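Local coordinates for lipoprotein (PDB 4QHQ), which binds methionine and probably hands it to an ABC transporter as the substrate-binding lipoprotein of a nutrient uptake system, at residues I33-Y38 and G48-N53; I201-K206 and Q210-K215; L102-D107 and L116-Q121. All coordinates share one frame; numbering follows the deposited sequence. Where two conformers were deposited one is given.

Contact 1. Residues I33-Y38 and G48-N53; sequences IEFNDY and GDLDAN. With MET (methionine), chain B.
Leu50 meets Ile33 and Phe35 with its two methyl groups, one for each partner. CD2 sits against the root of Ile33, with Leu50 CD2 to Ile33 CB at 3.9 Å. Leu50 CD1 lies 3.9 Å from Phe35 CE1 and 4.1 Å from Phe35 CZ, so it comes in obliquely by the CE1-CZ bond. Phe35 and Leu50 reach in from opposite directions. Leu50 has CG anti to its carbonyl carbon (chi1 -59°), and its branch point then turns one methyl to each strand residue. This is the tight part. It is small, 109 Å² in all, and Leu50 provides 60 Å² of that. Helix 41-47 closes it: Ala44 touches both Leu50 and Phe35. Strand 30-35, this helix and strand 52-57 form a beta-alpha-beta crossover that passes strand 2-7, and Leu50 lies in the turn back into the sheet.

The outer side is looser. Ile33 is only partly buried, and Asp49, next to Leu50, is exposed to solvent.

Beyond the end of strand 30-35 the chain reaches the ligand pocket. There the ring of Tyr38 takes the end of the bound methionine. Methionine CE stands 3.4 Å above the plane of the Tyr38 ring, over its centre, as a CH-pi contact. The nearest pair is Tyr38 CG to methionine CE at 3.5 Å. At the far end of the ring, Tyr38 OH lies 3.6 Å from methionine CA and is hydrogen-bonded to Asn174 OD1, which helps fix the ring. The amino acid end of the ligand is held elsewhere, by partners that include Arg113 and Asn199. The chemistry implies that Leu50 and its partners join by apolar packing, while Tyr38 offers the thioether end of the ligand an apolar, aromatic surface.

Contact 2. Residues I201-K206 and Q210-K215; sequences IAVRAK and QPWVKK
Arg204 NH1, beside the Val203-Trp212 contact, is hydrogen-bonded to two backbone oxygens, Leu45 O and Leu50 O. Arg204 NH2 makes a salt bridge with Asp207, in the turn before the helix. The guanidinium group thus ties the end of strand 199-204 to helix 41-47, the turn after it and the turn before helix 211-220.

The contact itself is apolar. Val203 CG1 is its centre. It touches the far corner of the indole, with Val203 CG1 to Trp212 CH2 at 4.0 Å. It also approaches Val213 of the helix, with Val203 CG1 to Val213 CG2 at 4.3 Å. The Val203 and Trp212 side chains run antiparallel, passing alongside one another. The indole CG is wedged between backbone N and carbonyl carbon (chi1 63°), which folds the ring back beside Val213. Val213 CG2 lies 3.5 Å above the plane of the Trp212 ring, nearer the ring's border than its middle. Tryptophan and valine therefore meet Val203 as one apolar patch; these three side chains make up most of the 140 Å² buried between the segments. The bond from Val213 N to Gln210 O, 3.0 Å long, lies at the start of the helix.

Strand 199-204 runs antiparallel to both its neighbours, 52-57 and 72-80. Val203 touches Ala52 on the one, and Val213 touches Ala75 on the other. Helix 211-220 thus packs against this part of the sheet, and Lys215 holds it to Glu26 by a salt bridge.

Contact 3. Residues L102-D107 and L116-Q121; sequences LAVPND and LLLQTQ
A strand-to-helix unit of the second lobe is joined here, where Leu118 of helix 108-120 packs on Leu102 and Val104 of strand 101-105. Leu102 and Leu118 meet end to end, methyl against methyl, and Leu102 CD1 is 3.9 Å from Leu118 CD1. The same methyl serves a second partner, with Val104 CG1 to Leu118 CD1 at 4.2 Å. Leu118 holds CG anti to its carbonyl carbon (chi1 -67°) and extends CD1 onward, which carries this methyl to both strand residues. All three side chains are buried.

The strand leads into the helix and the chain later returns as strand 150-154, parallel to 101-105 and next to it. This is a beta-alpha-beta connection with a long excursion after the helix. The sheet order fits a type II periplasmic binding protein. Strand 168-171 flanks 101-105 on its other edge, and its Val170 touches both Val104 and Leu118.

Asp107 is the N-cap of the helix, and its OD2 is also hydrogen-bonded to Asn110 ND2. Asn110 lines the methionine pocket, and Arg113, further along the helix, is hydrogen-bonded to the ligand. The side chain of Val104 is about 12 Å from the methionine.

From the N terminus the chain closes contact 1 first, then contact 3, then contact 2. They follow in series; none nests in or crosses another. Contact 1 closes a loop holding helix 41-47, contact 3 one made of helix 108-120, and contact 2 a short turn. Contacts 1 and 2 share the six-stranded sheet and touch. Asn53 O and Ala202 N, 2.9 Å apart, probably bond neighbouring strands, and Asp51 O packs on Trp212 CH2 at 3.3 Å. Contact 3 belongs to the other sheet, its centre about 27 Å from that of contact 1. Methionine lies between the lobes, near Tyr38 of contact 1.

Contact 1. Residues I33-Y38 and G48-N53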
loop_
_atom_site.group_PDB
_atom_site.type_symbol
_atom_site.label_atom_id
_atom_site.label_comp_id
_atom_site.label_asym_id
_atom_site.label_seq_id
_atom_site.Cartn_x
_atom_site.Cartn_y
_atom_site.Cartn_z
ATOM N N ILE A 33 10.770 8.405 -10.919
ATOM C CA ILE A 33 10.943 9.458 -9.927
ATOM C C ILE A 33 10.515 8.908 -8.574
ATOM O O ILE A 33 9.359 8.555 -8.393
ATOM C CB ILE A 33 10.068 10.679 -10.243
ATOM C CG1 ILE A 33 10.312 11.152 -11.681
ATOM C CG2 ILE A 33 10.360 11.823 -9.270
ATOM C CD1 ILE A 33 11.769 11.355 -12.010
ATOM N N GLU A 34 11.441 8.863 -7.624
ATOM C CA GLU A 34 11.177 8.256 -6.328
ATOM C C GLU A 34 10.735 9.251 -5.263
ATOM O O GLU A 34 11.256 10.362 -5.166
ATOM C CB GLU A 34 12.405 7.468 -5.870
ATOM C CG GLU A 34 12.837 6.423 -6.892
ATOM C CD GLU A 34 13.894 5.475 -6.363
ATOM O OE1 GLU A 34 14.019 5.348 -5.126
ATOM O OE2 GLU A 34 14.596 4.851 -7.190
ATOM N N PHE A 35 9.762 8.827 -4.462
ATOM C CA PHE A 35 9.256 9.606 -3.348
ATOM C C PHE A 35 9.426 8.748 -2.109
ATOM O O PHE A 35 9.403 7.517 -2.191
ATOM C CB PHE A 35 7.781 9.953 -3.557
ATOM C CG PHE A 35 7.532 10.881 -4.709
ATOM C CD1 PHE A 35 7.441 10.394 -6.004
ATOM C CD2 PHE A 35 7.393 12.240 -4.500
ATOM C CE1 PHE A 35 7.205 11.241 -7.071
ATOM C CE2 PHE A 35 7.166 13.106 -5.567
ATOM C CZ PHE A 35 7.078 12.607 -6.859
ATOM N N ASN A 36 9.586 9.387 -0.959
ATOM C CA ASN A 36 9.864 8.660 0.265
ATOM C C ASN A 36 8.611 8.110 0.931
ATOM O O ASN A 36 8.690 7.138 1.678
ATOM C CB ASN A 36 10.625 9.542 1.252
ATOM N N ASP A 37 7.467 8.741 0.680
ATOM C CA ASP A 37 6.212 8.287 1.280
ATOM C C ASP A 37 5.011 8.488 0.345
ATOM O O ASP A 37 5.184 8.843 -0.818
ATOM C CB ASP A 37 5.990 8.914 2.664
ATOM C CG ASP A 37 5.944 10.433 2.629
ATOM O OD1 ASP A 37 5.480 11.010 1.616
ATOM O OD2 ASP A 37 6.374 11.058 3.622
ATOM N N TYR A 38 3.802 8.287 0.869
ATOM C CA TYR A 38 2.598 8.231 0.044
ATOM C C TYR A 38 2.046 9.603 -0.282
ATOM O O TYR A 38 1.146 9.716 -1.103
ATOM C CB TYR A 38 1.473 7.488 0.775
ATOM C CG TYR A 38 1.701 6.026 1.098
ATOM C CD1 TYR A 38 2.572 5.241 0.350
ATOM C CD2 TYR A 38 1.024 5.433 2.159
ATOM C CE1 TYR A 38 2.757 3.891 0.647
ATOM C CE2 TYR A 38 1.201 4.105 2.462
ATOM C CZ TYR A 38 2.061 3.342 1.702
ATOM O OH TYR A 38 2.212 2.019 2.036
ATOM N N GLY A 48 1.244 18.027 -13.126
ATOM C CA GLY A 48 1.916 17.882 -14.406
ATOM C C GLY A 48 3.361 17.456 -14.248
ATOM O O GLY A 48 4.019 17.103 -15.222
ATOM N N ASP A 49 3.855 17.476 -13.014
ATOM C CA ASP A 49 5.248 17.120 -12.755
ATOM C C ASP A 49 5.531 15.661 -13.084
ATOM O O ASP A 49 6.650 15.311 -13.453
ATOM C CB ASP A 49 5.627 17.416 -11.302
ATOM C CG ASP A 49 5.724 18.905 -11.013
ATOM O OD1 ASP A 49 5.985 19.680 -11.955
ATOM O OD2 ASP A 49 5.545 19.298 -9.842
ATOM N N LEU A 50 4.515 14.815 -12.930
ATOM C CA LEU A 50 4.601 13.425 -13.357
ATOM C C LEU A 50 3.599 13.172 -14.464
ATOM O O LEU A 50 2.591 13.873 -14.580
ATOM C CB LEU A 50 4.267 12.466 -12.209
ATOM C CG LEU A 50 5.105 12.515 -10.932
ATOM C CD1 LEU A 50 4.445 11.696 -9.828
ATOM C CD2 LEU A 50 6.540 12.043 -11.206
ATOM N N ASP A 51 3.862 12.137 -15.250
ATOM C CA ASP A 51 2.882 11.615 -16.194
ATOM C C ASP A 51 2.050 10.441 -15.655
ATOM O O ASP A 51 0.937 10.196 -16.122
ATOM C CB ASP A 51 3.591 11.216 -17.475
ATOM C CG ASP A 51 4.340 12.376 -18.074
ATOM O OD1 ASP A 51 3.665 13.354 -18.463
ATOM O OD2 ASP A 51 5.589 12.340 -18.126
ATOM N N ALA A 52 2.594 9.706 -14.692
ATOM C CA ALA A 52 1.876 8.608 -14.081
ATOM C C ALA A 52 2.470 8.370 -12.706
ATOM O O ALA A 52 3.574 8.832 -12.406
ATOM C CB ALA A 52 1.997 7.346 -14.929
ATOM N N ASN A 53 1.743 7.651 -11.867
ATOM C CA ASN A 53 2.353 7.138 -10.650
ATOM C C ASN A 53 1.946 5.702 -10.405
ATOM O O ASN A 53 1.008 5.201 -11.017
ATOM C CB ASN A 53 2.139 8.063 -9.434
ATOM C CG ASN A 53 0.693 8.173 -9.014
ATOM O OD1 ASN A 53 -0.027 7.174 -8.957
ATOM N ND2 ASN A 53 0.269 9.372 -8.661
HETATM N N MET B . 1.816 -0.552 -1.641
HETATM C CA MET B . 0.920 -0.141 -0.559
HETATM C C MET B . 0.037 -1.290 -0.124
HETATM O O MET B . -0.440 -2.030 -0.977
HETATM C CB MET B . 0.069 1.046 -1.025
HETATM C CG MET B . -0.884 1.597 0.052
HETATM S SD MET B . -1.905 2.952 -0.567
HETATM C CE MET B . -0.678 4.235 -0.830
HETATM O OXT MET B . -0.190 -1.507 1.079
#

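Contact 2. Residues I201-K206 and Q210-K215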
loop_
_atom_site.group_PDB
_atom_site.type_symbol
_atom_site.label_atom_id
_atom_site.label_comp_id
_atom_site.label_asym_id
_atom_site.label_seq_id
_atom_site.Cartn_x
_atom_site.Cartn_y
_atom_site.Cartn_z
ATOM N N ILE A 201 -1.565 1.627 -11.497
ATOM C CA ILE A 201 -0.930 2.761 -12.158
ATOM C C ILE A 201 -1.983 3.842 -12.373
ATOM O O ILE A 201 -3.050 3.566 -12.908
ATOM C CB ILE A 201 -0.314 2.365 -13.510
ATOM C CG1 ILE A 201 0.828 1.372 -13.282
ATOM C CG2 ILE A 201 0.188 3.608 -14.266
ATOM C CD1 ILE A 201 1.341 0.730 -14.556
ATOM N N ALA A 202 -1.690 5.062 -11.924
ATOM C CA ALA A 202 -2.620 6.180 -12.065
ATOM C C ALA A 202 -2.101 7.181 -13.082
ATOM O O ALA A 202 -0.892 7.417 -13.177
ATOM C CB ALA A 202 -2.841 6.874 -10.727
ATOM N N VAL A 203 -3.028 7.770 -13.831
ATOM C CA VAL A 203 -2.712 8.838 -14.775
ATOM C C VAL A 203 -3.771 9.927 -14.682
ATOM O O VAL A 203 -4.836 9.726 -14.097
ATOM C CB VAL A 203 -2.662 8.330 -16.233
ATOM C CG1 VAL A 203 -1.577 7.277 -16.393
ATOM C CG2 VAL A 203 -4.027 7.805 -16.683
ATOM N N ARG A 204 -3.481 11.093 -15.240
ATOM C CA ARG A 204 -4.506 12.128 -15.304
ATOM C C ARG A 204 -5.649 11.648 -16.193
ATOM O O ARG A 204 -5.411 11.009 -17.219
ATOM C CB ARG A 204 -3.934 13.442 -15.839
ATOM C CG ARG A 204 -3.007 14.125 -14.850
ATOM C CD ARG A 204 -2.480 15.452 -15.404
ATOM N NE ARG A 204 -1.706 15.261 -16.632
ATOM C CZ ARG A 204 -0.415 14.943 -16.646
ATOM N NH1 ARG A 204 0.241 14.808 -15.506
ATOM N NH2 ARG A 204 0.222 14.763 -17.791
ATOM N N ALA A 205 -6.878 11.966 -15.789
ATOM C CA ALA A 205 -8.074 11.593 -16.535
ATOM C C ALA A 205 -7.973 11.992 -18.005
ATOM O O ALA A 205 -8.328 11.215 -18.890
ATOM C CB ALA A 205 -9.302 12.237 -15.919
ATOM N N LYS A 206 -7.478 13.201 -18.256
ATOM C CA LYS A 206 -7.370 13.715 -19.617
ATOM C C LYS A 206 -6.378 12.925 -20.470
ATOM O O LYS A 206 -6.431 13.002 -21.697
ATOM C CB LYS A 206 -6.985 15.194 -19.594
ATOM N N GLN A 210 -4.442 8.200 -24.043
ATOM C CA GLN A 210 -3.224 8.400 -24.819
ATOM C C GLN A 210 -2.562 7.057 -25.121
ATOM O O GLN A 210 -2.535 6.171 -24.280
ATOM C CB GLN A 210 -2.261 9.324 -24.075
ATOM C CG GLN A 210 -2.788 10.743 -23.907
ATOM C CD GLN A 210 -2.793 11.512 -25.213
ATOM O OE1 GLN A 210 -3.640 11.290 -26.078
ATOM N NE2 GLN A 210 -1.835 12.418 -25.367
ATOM N N PRO A 211 -2.036 6.903 -26.343
ATOM C CA PRO A 211 -1.413 5.618 -26.688
ATOM C C PRO A 211 -0.300 5.159 -25.741
ATOM O O PRO A 211 -0.154 3.954 -25.541
ATOM C CB PRO A 211 -0.854 5.873 -28.087
ATOM C CG PRO A 211 -1.796 6.884 -28.671
ATOM C CD PRO A 211 -2.212 7.769 -27.521
ATOM N N TRP A 212 0.464 6.080 -25.163
ATOM C CA TRP A 212 1.560 5.674 -24.285
ATOM C C TRP A 212 1.048 4.976 -23.032
ATOM O O TRP A 212 1.761 4.167 -22.431
ATOM C CB TRP A 212 2.477 6.843 -23.910
ATOM C CG TRP A 212 1.825 7.940 -23.124
ATOM C CD1 TRP A 212 1.314 9.105 -23.614
ATOM C CD2 TRP A 212 1.647 7.992 -21.699
ATOM N NE1 TRP A 212 0.814 9.872 -22.588
ATOM C CE2 TRP A 212 1.010 9.214 -21.405
ATOM C CE3 TRP A 212 1.962 7.123 -20.650
ATOM C CZ2 TRP A 212 0.679 9.586 -20.103
ATOM C CZ3 TRP A 212 1.635 7.499 -19.363
ATOM C CH2 TRP A 212 0.999 8.714 -19.100
ATOM N N VAL A 213 -0.188 5.274 -22.642
ATOM C CA VAL A 213 -0.721 4.706 -21.411
ATOM C C VAL A 213 -0.865 3.191 -21.523
ATOM O O VAL A 213 -0.372 2.456 -20.673
ATOM C CB VAL A 213 -2.062 5.350 -21.012
ATOM C CG1 VAL A 213 -2.657 4.623 -19.814
ATOM C CG2 VAL A 213 -1.852 6.816 -20.676
ATOM N N LYS A 214 -1.538 2.712 -22.558
ATOM C CA LYS A 214 -1.680 1.276 -22.750
ATOM C C LYS A 214 -0.310 0.620 -22.898
ATOM O O LYS A 214 -0.088 -0.483 -22.404
ATOM C CB LYS A 214 -2.534 0.978 -23.984
ATOM N N LYS A 215 0.613 1.309 -23.564
ATOM C CA LYS A 215 1.957 0.774 -23.748
ATOM C C LYS A 215 2.693 0.652 -22.404
ATOM O O LYS A 215 3.350 -0.361 -22.142
ATOM C CB LYS A 215 2.744 1.613 -24.758
ATOM C CG LYS A 215 2.106 1.611 -26.144
ATOM C CD LYS A 215 2.834 2.513 -27.115
ATOM C CE LYS A 215 4.205 1.968 -27.445
ATOM N NZ LYS A 215 4.150 0.632 -28.102
#

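Contact 3. Residues L102-D107 and L116-Q121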
loop_
_atom_site.group_PDB
_atom_site.type_symbol
_atom_site.label_atom_id
_atom_site.label_comp_id
_atom_site.label_asym_id
_atom_site.label_seq_id
_atom_site.Cartn_x
_atom_site.Cartn_y
_atom_site.Cartn_z
ATOM N N LEU A 102 -0.391 -0.714 20.351
ATOM C CA LEU A 102 -0.324 -1.031 18.928
ATOM C C LEU A 102 -0.147 0.254 18.140
ATOM O O LEU A 102 -0.445 1.344 18.630
ATOM C CB LEU A 102 -1.599 -1.727 18.452
ATOM C CG LEU A 102 -2.023 -3.023 19.135
ATOM C CD1 LEU A 102 -3.105 -3.730 18.330
ATOM C CD2 LEU A 102 -0.829 -3.925 19.334
ATOM N N ALA A 103 0.353 0.125 16.925
ATOM C CA ALA A 103 0.449 1.260 16.028
ATOM C C ALA A 103 -0.128 0.869 14.674
ATOM O O ALA A 103 0.075 -0.257 14.206
ATOM C CB ALA A 103 1.893 1.711 15.899
ATOM N N VAL A 104 -0.889 1.791 14.088
ATOM C CA VAL A 104 -1.461 1.605 12.754
ATOM C C VAL A 104 -1.225 2.864 11.906
ATOM O O VAL A 104 -0.947 3.937 12.458
ATOM C CB VAL A 104 -2.987 1.303 12.819
ATOM C CG1 VAL A 104 -3.254 0.014 13.594
ATOM C CG2 VAL A 104 -3.755 2.471 13.409
ATOM N N PRO A 105 -1.331 2.743 10.565
ATOM C CA PRO A 105 -1.238 3.938 9.724
ATOM C C PRO A 105 -2.312 4.977 10.050
ATOM O O PRO A 105 -3.356 4.642 10.611
ATOM C CB PRO A 105 -1.467 3.387 8.313
ATOM C CG PRO A 105 -1.047 1.940 8.383
ATOM C CD PRO A 105 -1.523 1.525 9.755
ATOM N N ASN A 106 -2.047 6.234 9.700
ATOM C CA ASN A 106 -2.958 7.326 10.035
ATOM C C ASN A 106 -3.659 8.004 8.855
ATOM O O ASN A 106 -4.334 9.017 9.040
ATOM C CB ASN A 106 -2.249 8.401 10.879
ATOM C CG ASN A 106 -1.157 9.126 10.123
ATOM O OD1 ASN A 106 -0.941 8.897 8.936
ATOM N ND2 ASN A 106 -0.490 10.057 10.806
ATOM N N ASP A 107 -3.490 7.459 7.661
ATOM C CA ASP A 107 -4.220 7.964 6.497
ATOM C C ASP A 107 -5.527 7.182 6.423
ATOM O O ASP A 107 -5.573 6.027 6.853
ATOM C CB ASP A 107 -3.400 7.800 5.219
ATOM C CG ASP A 107 -3.106 6.360 4.920
ATOM O OD1 ASP A 107 -2.213 5.794 5.585
ATOM O OD2 ASP A 107 -3.782 5.768 4.049
ATOM N N LEU A 116 -9.613 -2.972 10.218
ATOM C CA LEU A 116 -10.390 -4.112 9.738
ATOM C C LEU A 116 -9.625 -5.418 9.942
ATOM O O LEU A 116 -10.211 -6.427 10.342
ATOM C CB LEU A 116 -10.757 -3.952 8.265
ATOM C CG LEU A 116 -11.793 -2.883 7.934
ATOM C CD1 LEU A 116 -11.971 -2.770 6.427
ATOM C CD2 LEU A 116 -13.110 -3.206 8.601
ATOM N N LEU A 117 -8.322 -5.406 9.675
ATOM C CA LEU A 117 -7.512 -6.597 9.898
ATOM C C LEU A 117 -7.525 -6.966 11.374
ATOM O O LEU A 117 -7.710 -8.138 11.730
ATOM C CB LEU A 117 -6.078 -6.394 9.431
ATOM C CG LEU A 117 -5.149 -7.586 9.668
ATOM C CD1 LEU A 117 -5.647 -8.840 8.959
ATOM C CD2 LEU A 117 -3.736 -7.267 9.253
ATOM N N LEU A 118 -7.346 -5.975 12.243
ATOM C CA LEU A 118 -7.397 -6.236 13.687
ATOM C C LEU A 118 -8.763 -6.769 14.108
ATOM O O LEU A 118 -8.856 -7.619 14.998
ATOM C CB LEU A 118 -7.036 -4.979 14.487
ATOM C CG LEU A 118 -5.596 -4.482 14.384
ATOM C CD1 LEU A 118 -5.397 -3.227 15.215
ATOM C CD2 LEU A 118 -4.599 -5.568 14.789
ATOM N N GLN A 119 -9.814 -6.288 13.450
ATOM C CA GLN A 119 -11.163 -6.777 13.719
ATOM C C GLN A 119 -11.297 -8.218 13.250
ATOM O O GLN A 119 -11.828 -9.059 13.975
ATOM C CB GLN A 119 -12.208 -5.899 13.025
ATOM C CG GLN A 119 -13.637 -6.399 13.216
ATOM C CD GLN A 119 -14.682 -5.412 12.734
ATOM O OE1 GLN A 119 -15.459 -4.883 13.526
ATOM N NE2 GLN A 119 -14.712 -5.166 11.425
ATOM N N THR A 120 -10.807 -8.497 12.045
ATOM C CA THR A 120 -10.807 -9.853 11.497
ATOM C C THR A 120 -10.111 -10.820 12.457
ATOM O O THR A 120 -10.571 -11.952 12.671
ATOM C CB THR A 120 -10.121 -9.905 10.111
ATOM O OG1 THR A 120 -10.909 -9.183 9.158
ATOM C CG2 THR A 120 -9.972 -11.347 9.634
ATOM N N GLN A 121 -9.023 -10.360 13.065
ATOM C CA GLN A 121 -8.239 -11.188 13.979
ATOM C C GLN A 121 -8.849 -11.262 15.382
ATOM O O GLN A 121 -8.309 -11.933 16.264
ATOM C CB GLN A 121 -6.796 -10.675 14.043
ATOM C CG GLN A 121 -6.036 -10.778 12.719
ATOM C CD GLN A 121 -5.883 -12.214 12.246
ATOM O OE1 GLN A 121 -5.598 -13.110 13.040
ATOM N NE2 GLN A 121 -6.072 -12.438 10.951
#